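Local coordinates for periplasmic binding protein (Veillonella parvula, PDB 4N01), which probably binds a solute in the periplasm and hands it to a membrane transporter for uptake, at residues M76-L80 with D171-G176. Coordinates in Å, arbitrary orientation, origin at the centre of the assembly. Where two conformers were deposited one is given. Numbering follows the deposited sequence.
Sequences MMLQL and DMIKLG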
loop_
_atom_site.group_PDB
_atom_site.type_symbol
_atom_site.label_atom_id
_atom_site.label_comp_id
_atom_site.label_asym_id
_atom_site.label_seq_id
_atom_site.Cartn_x
_atom_site.Cartn_y
_atom_site.Cartn_z
HETATM N N MSE A 76 -4.016 8.598 1.876
HETATM C CA MSE A 76 -3.344 9.107 3.067
HETATM C C MSE A 76 -3.716 10.556 3.300
HETATM O O MSE A 76 -4.052 10.949 4.415
HETATM C CB MSE A 76 -1.826 8.961 2.941
HETATM C CG MSE A 76 -1.393 7.508 2.999
HETATM SE SE MSE A 76 0.500 7.322 2.602
HETATM C CE MSE A 76 1.207 8.257 4.141
HETATM N N MSE A 77 -3.680 11.349 2.237
HETATM C CA MSE A 77 -3.996 12.765 2.367
HETATM C C MSE A 77 -5.468 12.997 2.708
HETATM O O MSE A 77 -5.790 13.842 3.546
HETATM C CB MSE A 77 -3.590 13.531 1.105
HETATM C CG MSE A 77 -2.076 13.611 0.925
HETATM SE SE MSE A 77 -1.611 14.927 -0.426
HETATM C CE MSE A 77 -2.241 16.531 0.479
ATOM N N LEU A 78 -6.363 12.243 2.080
ATOM C CA LEU A 78 -7.795 12.399 2.367
ATOM C C LEU A 78 -8.126 11.983 3.805
ATOM O O LEU A 78 -8.993 12.579 4.459
ATOM C CB LEU A 78 -8.642 11.605 1.363
ATOM C CG LEU A 78 -8.583 12.100 -0.091
ATOM C CD1 LEU A 78 -9.271 11.116 -1.022
ATOM C CD2 LEU A 78 -9.211 13.494 -0.237
ATOM N N GLN A 79 -7.422 10.972 4.301
ATOM C CA GLN A 79 -7.666 10.478 5.651
ATOM C C GLN A 79 -7.357 11.577 6.667
ATOM O O GLN A 79 -8.031 11.691 7.693
ATOM C CB GLN A 79 -6.817 9.229 5.918
ATOM C CG GLN A 79 -7.032 8.580 7.283
ATOM C CD GLN A 79 -8.397 7.933 7.412
ATOM O OE1 GLN A 79 -8.734 7.014 6.664
ATOM N NE2 GLN A 79 -9.193 8.414 8.362
ATOM N N LEU A 80 -6.353 12.399 6.361
ATOM C CA LEU A 80 -5.955 13.497 7.249
ATOM C C LEU A 80 -6.819 14.744 7.034
ATOM O O LEU A 80 -6.569 15.793 7.631
ATOM C CB LEU A 80 -4.470 13.850 7.062
ATOM C CG LEU A 80 -3.480 12.753 7.471
ATOM C CD1 LEU A 80 -2.043 13.241 7.359
ATOM C CD2 LEU A 80 -3.770 12.307 8.883
ATOM N N ASP A 171 5.006 7.769 8.748
ATOM C CA ASP A 171 4.740 8.525 7.515
ATOM C C ASP A 171 3.477 9.365 7.649
ATOM O O ASP A 171 3.434 10.519 7.199
ATOM C CB ASP A 171 4.562 7.599 6.310
ATOM C CG ASP A 171 5.861 6.960 5.848
ATOM O OD1 ASP A 171 6.961 7.529 6.085
ATOM O OD2 ASP A 171 5.773 5.878 5.222
HETATM N N MSE A 172 2.438 8.790 8.248
HETATM C CA MSE A 172 1.201 9.538 8.452
HETATM C C MSE A 172 1.443 10.726 9.375
HETATM O O MSE A 172 0.919 11.813 9.148
HETATM C CB MSE A 172 0.095 8.639 9.004
HETATM C CG MSE A 172 -0.537 7.739 7.932
HETATM SE SE MSE A 172 -1.625 8.792 6.676
HETATM C CE MSE A 172 -3.291 8.799 7.663
ATOM N N ILE A 173 2.246 10.513 10.416
ATOM C CA ILE A 173 2.579 11.595 11.339
ATOM C C ILE A 173 3.352 12.705 10.627
ATOM O O ILE A 173 3.050 13.895 10.790
ATOM C CB ILE A 173 3.403 11.088 12.535
ATOM C CG1 ILE A 173 2.609 10.030 13.308
ATOM C CG2 ILE A 173 3.770 12.239 13.459
ATOM C CD1 ILE A 173 1.392 10.586 14.023
ATOM N N LYS A 174 4.341 12.306 9.830
ATOM C CA LYS A 174 5.153 13.256 9.066
ATOM C C LYS A 174 4.302 14.049 8.077
ATOM O O LYS A 174 4.448 15.270 7.942
ATOM C CB LYS A 174 6.252 12.507 8.300
ATOM C CG LYS A 174 7.289 13.416 7.651
ATOM C CD LYS A 174 8.135 14.150 8.698
ATOM C CE LYS A 174 9.304 14.852 8.029
ATOM N NZ LYS A 174 10.172 15.534 9.019
ATOM N N LEU A 175 3.424 13.348 7.369
ATOM C CA LEU A 175 2.512 14.012 6.431
ATOM C C LEU A 175 1.660 15.018 7.188
ATOM O O LEU A 175 1.481 16.164 6.744
ATOM C CB LEU A 175 1.626 12.982 5.718
ATOM C CG LEU A 175 0.608 13.489 4.689
ATOM C CD1 LEU A 175 1.271 14.292 3.581
ATOM C CD2 LEU A 175 -0.143 12.305 4.095
ATOM N N GLY A 176 1.159 14.591 8.346
ATOM C CA GLY A 176 0.425 15.472 9.238
ATOM C C GLY A 176 1.229 16.704 9.619
ATOM O O GLY A 176 0.711 17.819 9.565
#
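Two helices of the N-terminal alpha/beta lobe pack here through a buried, largely apolar interface: the C-terminal end of helix 71-79, with Leu80 just beyond it, lies against helix 165-178. No hydrogen bond joins the segments, which bury 370 Å² between them. The backbones come close, with CA atoms 7.1 Å apart at Met76 and Met172 and 7.0 Å at Leu80 and Gly176. Long, unbranched methionine chains suit uneven gaps between helices; here they are selenomethionine, with SE replacing sulfur. Met172 starts out sideways, but its three m torsions fold its end back across the interface, setting SE 3.7 Å from Met76 CB and CE 3.7 Å from Leu80 CD2; the same CE lies 3.8 Å from Gln79 CG, so the glutamine lends its aliphatic part while its amide leads away. Leu175, one turn on, sets CD2 3.9 Å from both Met76 CB and Met77 CG. Branched Leu80 rests CD1 on bare backbone, 3.6 Å from Gly176 N and 3.7 Å from Met172 O. Met76 CE reaches Asp171 CB at 4.0 Å, while the Asp171 carboxylate is hydrogen-bonded to the backbone N atoms of Glu156 and Ser157. In the lobe's parallel sheet, Trp153 of edge strand 151-153 touches Met76 and Leu175, and Met86 of strand 86-90 meets Met77; long helix 182-203, consistent with the interlobe linker of cluster A binding proteins, brings Ala185 to Leu80 and Trp188 to Met172.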